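Local coordinates for integron cassette protein Vpc_cass2 (Vibrio paracholerae, PDB 3JRT) that is of unknown function but forms an all-helical two-subunit assembly and is encoded on a mobile integron gene cassette, at residues A[81-84]-A[85-88]; A[56-60]-A[61-65]. One frame throughout, in Å; residues are numbered along the deposited sequence.

Contact 1: A[81-84]-A[85-88]; sequences NCRK and YVEL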
loop_
_atom_site.group_PDB
_atom_site.type_symbol
_atom_site.label_atom_id
_atom_site.label_comp_id
_atom_site.label_asym_id
_atom_site.label_seq_id
_atom_site.Cartn_x
_atom_site.Cartn_y
_atom_site.Cartn_z
ATOM N N ASN A 81 -6.355 2.147 4.837
ATOM C CA ASN A 81 -7.247 3.293 4.876
ATOM C C ASN A 81 -8.516 3.108 5.704
ATOM O O ASN A 81 -8.994 4.050 6.329
ATOM C CB ASN A 81 -7.544 3.778 3.473
ATOM C CG ASN A 81 -6.374 4.544 2.900
ATOM O OD1 ASN A 81 -6.072 5.631 3.355
ATOM N ND2 ASN A 81 -5.678 3.955 1.958
ATOM N N CYS A 82 -9.060 1.901 5.705
ATOM C CA CYS A 82 -10.166 1.607 6.588
ATOM C C CYS A 82 -9.758 1.851 8.032
ATOM O O CYS A 82 -10.505 2.474 8.782
ATOM C CB CYS A 82 -10.666 0.176 6.391
ATOM S SG CYS A 82 -11.618 -0.038 4.875
ATOM N N ARG A 83 -8.580 1.365 8.423
ATOM C CA ARG A 83 -8.115 1.584 9.788
ATOM C C ARG A 83 -7.904 3.089 10.051
ATOM O O ARG A 83 -8.277 3.601 11.102
ATOM C CB ARG A 83 -6.855 0.768 10.095
ATOM C CG ARG A 83 -7.056 -0.736 10.091
ATOM C CD ARG A 83 -8.274 -1.191 10.952
ATOM N NE ARG A 83 -8.222 -0.611 12.289
ATOM C CZ ARG A 83 -9.111 -0.820 13.257
ATOM N NH1 ARG A 83 -10.150 -1.628 13.075
ATOM N NH2 ARG A 83 -8.949 -0.217 14.422
ATOM N N LYS A 84 -7.341 3.800 9.086
ATOM C CA LYS A 84 -7.163 5.238 9.239
ATOM C C LYS A 84 -8.483 5.931 9.506
ATOM O O LYS A 84 -8.534 6.891 10.266
ATOM C CB LYS A 84 -6.473 5.860 8.021
ATOM C CG LYS A 84 -4.968 5.659 8.033
ATOM C CD LYS A 84 -4.234 6.534 6.994
ATOM C CE LYS A 84 -2.724 6.318 7.094
ATOM N NZ LYS A 84 -2.025 6.587 5.798
ATOM N N TYR A 85 -9.554 5.444 8.889
ATOM C CA TYR A 85 -10.860 6.061 9.073
ATOM C C TYR A 85 -11.293 5.889 10.516
ATOM O O TYR A 85 -11.781 6.832 11.151
ATOM C CB TYR A 85 -11.904 5.462 8.137
ATOM C CG TYR A 85 -13.332 5.846 8.502
ATOM C CD1 TYR A 85 -13.927 7.001 7.990
ATOM C CD2 TYR A 85 -14.073 5.066 9.358
ATOM C CE1 TYR A 85 -15.230 7.355 8.328
ATOM C CE2 TYR A 85 -15.380 5.408 9.707
ATOM C CZ TYR A 85 -15.952 6.547 9.190
ATOM O OH TYR A 85 -17.246 6.867 9.538
ATOM N N VAL A 86 -11.096 4.688 11.042
ATOM C CA VAL A 86 -11.399 4.443 12.441
ATOM C C VAL A 86 -10.522 5.321 13.337
ATOM O O VAL A 86 -11.023 5.980 14.240
ATOM C CB VAL A 86 -11.235 2.957 12.823
ATOM C CG1 VAL A 86 -11.553 2.746 14.310
ATOM C CG2 VAL A 86 -12.130 2.084 11.952
ATOM N N GLU A 87 -9.219 5.345 13.073
ATOM C CA GLU A 87 -8.294 6.096 13.918
ATOM C C GLU A 87 -8.631 7.582 13.934
ATOM O O GLU A 87 -8.500 8.257 14.957
ATOM C CB GLU A 87 -6.858 5.902 13.455
ATOM C CG GLU A 87 -6.315 4.513 13.643
ATOM C CD GLU A 87 -4.956 4.373 12.994
ATOM O OE1 GLU A 87 -4.516 5.363 12.368
ATOM O OE2 GLU A 87 -4.335 3.294 13.100
ATOM N N LEU A 88 -9.067 8.088 12.791
ATOM C CA LEU A 88 -9.508 9.468 12.712
ATOM C C LEU A 88 -10.734 9.663 13.616
ATOM O O LEU A 88 -10.812 10.636 14.375
ATOM C CB LEU A 88 -9.827 9.839 11.264
ATOM C CG LEU A 88 -10.109 11.309 10.992
ATOM C CD1 LEU A 88 -8.818 12.095 11.058
ATOM C CD2 LEU A 88 -10.785 11.494 9.642
HETATM O O HOH W 1 -6.234 0.640 14.161
#
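Two backbone donors meet at the carbonyl Cys82 O. Val86 N reaches it at 3.2 Å in a fairly straight bond (161°). Tyr85 N adds a weak, bent one at 3.1 Å from Cys82 O. The same amide also gives to Asn81 O, with Tyr85 N 3.0 Å away. The next two bonds are shorter. Glu87 N lies 2.8 Å from Arg83 O, and Leu88 N lies 2.8 Å from Lys84 O. This i to i+4 ladder is that of a regular alpha-helix.

Arg83 and Val86 run side by side and point the same way. The arginine chain bends twice, at chi2 (-50°) and chi3 (-51°). The bends bring one face of the guanidinium above Val86 CB, which sits toward the rim of that face. Arg83 NH2 comes within 3.9 Å of Val86 CG1. The other branch, CG2, packs on Cys82 O.

Arg83 and Glu87 do not touch through their charged atoms. A water links them: Arg83 NH2 donates to it at 2.9 Å, and it gives a weak bond to Glu87 OE2. That carboxylate oxygen also makes a long, weak ion pair with Arg124, and Arg83 NH1 is bonded to Asn115 OD1. Asn81 ND2 is bonded to Ser77 O.

Helix 64-91 is covered here from several sides. Asn81 and Leu88 pack on helix 27-53, Cys82 and Arg83 on helix 118-128, and Tyr85 and Val86 on helix 104-116, where Tyr85 OH bonds to Arg107 O. Lys84 NZ and Glu87 OE1 instead reach the second subunit, at its Cys127 O and Val131 N.

Contact 2: A[56-60]-A[61-65]; sequences AFLRE and PQHQT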
loop_
_atom_site.group_PDB
_atom_site.type_symbol
_atom_site.label_atom_id
_atom_site.label_comp_id
_atom_site.label_asym_id
_atom_site.label_seq_id
_atom_site.Cartn_x
_atom_site.Cartn_y
_atom_site.Cartn_z
ATOM N N ALA A 56 -9.861 -11.217 -17.944
ATOM C CA ALA A 56 -10.122 -12.642 -17.724
ATOM C C ALA A 56 -8.882 -13.534 -17.718
ATOM O O ALA A 56 -8.790 -14.459 -16.905
ATOM C CB ALA A 56 -11.158 -13.171 -18.736
ATOM N N PHE A 57 -7.931 -13.262 -18.609
ATOM C CA PHE A 57 -6.755 -14.128 -18.695
ATOM C C PHE A 57 -5.958 -14.178 -17.378
ATOM O O PHE A 57 -5.219 -15.138 -17.132
ATOM C CB PHE A 57 -5.857 -13.750 -19.879
ATOM C CG PHE A 57 -5.115 -12.468 -19.689
ATOM C CD1 PHE A 57 -3.830 -12.471 -19.167
ATOM C CD2 PHE A 57 -5.698 -11.256 -20.039
ATOM C CE1 PHE A 57 -3.138 -11.286 -18.984
ATOM C CE2 PHE A 57 -5.011 -10.069 -19.866
ATOM C CZ PHE A 57 -3.731 -10.078 -19.334
ATOM N N LEU A 58 -6.131 -13.167 -16.528
ATOM C CA LEU A 58 -5.406 -13.120 -15.268
ATOM C C LEU A 58 -5.884 -14.158 -14.257
ATOM O O LEU A 58 -5.246 -14.363 -13.227
ATOM C CB LEU A 58 -5.415 -11.716 -14.658
ATOM C CG LEU A 58 -4.507 -10.756 -15.419
ATOM C CD1 LEU A 58 -4.520 -9.356 -14.794
ATOM C CD2 LEU A 58 -3.076 -11.329 -15.496
ATOM N N ARG A 59 -6.989 -14.827 -14.558
ATOM C CA ARG A 59 -7.496 -15.878 -13.677
ATOM C C ARG A 59 -6.939 -17.258 -14.042
ATOM O O ARG A 59 -7.304 -18.269 -13.439
ATOM C CB ARG A 59 -9.031 -15.892 -13.673
ATOM C CG ARG A 59 -9.638 -14.712 -12.921
ATOM C CD ARG A 59 -11.132 -14.625 -13.133
ATOM N NE ARG A 59 -11.667 -13.354 -12.651
ATOM C CZ ARG A 59 -12.950 -13.012 -12.723
ATOM N NH1 ARG A 59 -13.828 -13.851 -13.263
ATOM N NH2 ARG A 59 -13.356 -11.834 -12.259
ATOM N N GLU A 60 -6.065 -17.294 -15.042
ATOM C CA GLU A 60 -5.442 -18.549 -15.457
ATOM C C GLU A 60 -4.303 -18.925 -14.512
ATOM O O GLU A 60 -3.710 -18.052 -13.869
ATOM C CB GLU A 60 -4.960 -18.455 -16.896
ATOM C CG GLU A 60 -6.101 -18.397 -17.881
ATOM C CD GLU A 60 -5.629 -18.133 -19.286
ATOM O OE1 GLU A 60 -4.402 -18.066 -19.493
ATOM O OE2 GLU A 60 -6.483 -17.988 -20.182
ATOM N N PRO A 61 -4.017 -20.227 -14.397
ATOM C CA PRO A 61 -3.033 -20.717 -13.420
ATOM C C PRO A 61 -1.631 -20.099 -13.553
ATOM O O PRO A 61 -0.985 -19.855 -12.536
ATOM C CB PRO A 61 -2.979 -22.216 -13.700
ATOM C CG PRO A 61 -4.311 -22.534 -14.348
ATOM C CD PRO A 61 -4.634 -21.319 -15.165
ATOM N N GLN A 62 -1.174 -19.829 -14.771
ATOM C CA GLN A 62 0.179 -19.310 -14.947
ATOM C C GLN A 62 0.288 -17.858 -14.472
ATOM O O GLN A 62 1.389 -17.326 -14.352
ATOM C CB GLN A 62 0.661 -19.470 -16.398
ATOM C CG GLN A 62 -0.024 -18.534 -17.383
ATOM C CD GLN A 62 -1.345 -19.063 -17.900
ATOM O OE1 GLN A 62 -1.995 -19.911 -17.275
ATOM N NE2 GLN A 62 -1.750 -18.566 -19.066
ATOM N N HIS A 63 -0.854 -17.231 -14.176
ATOM C CA HIS A 63 -0.870 -15.842 -13.700
ATOM C C HIS A 63 -1.264 -15.685 -12.247
ATOM O O HIS A 63 -1.503 -14.566 -11.793
ATOM C CB HIS A 63 -1.782 -14.949 -14.552
ATOM C CG HIS A 63 -1.385 -14.896 -15.992
ATOM N ND1 HIS A 63 -0.144 -14.456 -16.402
ATOM C CD2 HIS A 63 -2.057 -15.246 -17.117
ATOM C CE1 HIS A 63 -0.069 -14.538 -17.721
ATOM N NE2 HIS A 63 -1.214 -15.015 -18.179
ATOM N N GLN A 64 -1.338 -16.792 -11.519
ATOM C CA GLN A 64 -1.853 -16.744 -10.157
ATOM C C GLN A 64 -1.032 -15.817 -9.278
ATOM O O GLN A 64 -1.580 -14.993 -8.554
ATOM C CB GLN A 64 -1.923 -18.145 -9.555
ATOM C CG GLN A 64 -3.121 -18.941 -10.037
ATOM C CD GLN A 64 -3.216 -20.304 -9.388
ATOM O OE1 GLN A 64 -2.438 -20.635 -8.485
ATOM N NE2 GLN A 64 -4.173 -21.108 -9.846
ATOM N N THR A 65 0.285 -15.956 -9.348
ATOM C CA THR A 65 1.180 -15.125 -8.550
ATOM C C THR A 65 0.944 -13.655 -8.833
ATOM O O THR A 65 0.797 -12.847 -7.903
ATOM C CB THR A 65 2.656 -15.450 -8.837
ATOM O OG1 THR A 65 2.851 -16.864 -8.732
ATOM C CG2 THR A 65 3.562 -14.741 -7.842
#
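Backbone bonds set the turn that joins Glu60 to His63. His63 N gives to Glu60 O at 3.0 Å. Within residues 61-65, Gln64 N gives to Pro61 O at 3.2 Å. His63 is the N-cap residue of helix 64-91.

One polar bond joins side chains. Gln62 NE2 donates to Glu60 OE1 at 2.7 Å, and the bond is bent (131°). The donor meets the carboxylate oxygen nearly along its C-O axis, but Glu60 OE1 lies well out of the plane of the Gln62 amide. The two chains lie alongside and point the same way. Gln62 OE1 rests 3.3 Å from Glu60 CB.

The aromatic contact is an offset edge-to-face pair. The edge of Phe57 is turned toward the face of His63, with the ring centroids of Phe57 and His63 5.5 Å apart and the planes at 82°. Phe57 CE1 stands over this face toward its rim. The opposite face is covered by Gln62 CG, 3.8 Å above the centre of the His63 ring. Gln62 has its CG between the backbone N and the carbonyl carbon (chi1 71°), which puts CG over the ring; the bend at chi2 then carries the amide to Glu60. The imidazole is thus held between two groups. Phe57 O sits at the edge of the imidazole, near its plane, 3.2 Å from His63 CD2.

The aliphatic part is small. Leu58 CD2 touches His63 CB at 4.0 Å, the two side chains crossing at about a right angle.

This surface contact takes up most of the link from helix 27-53 and the first residues of helix 64-91. Leu58, the buried member, packs on Ile70 of the second helix. Arg59 lies against Arg67 there and makes a salt bridge to Glu53 at the end of the first.

In the fold
Both contacts belong to the course of helix 64-91. Contact 2 forms its N-terminal approach and first residues; contact 1 lies near its C-terminal end. Their centres are 32 Å apart and their nearest atoms about 21 Å apart, so they do not touch. Contact 2 is an exposed turn about 25 Å from the centre of the chain and meets no other protein chain of the assembly. Contact 1 is buried, about 8 Å from that centre, and also faces the second subunit. Helix 64-91 thus runs from an outlying corner into the core and the dimer interface. No active site is known that would relate to either.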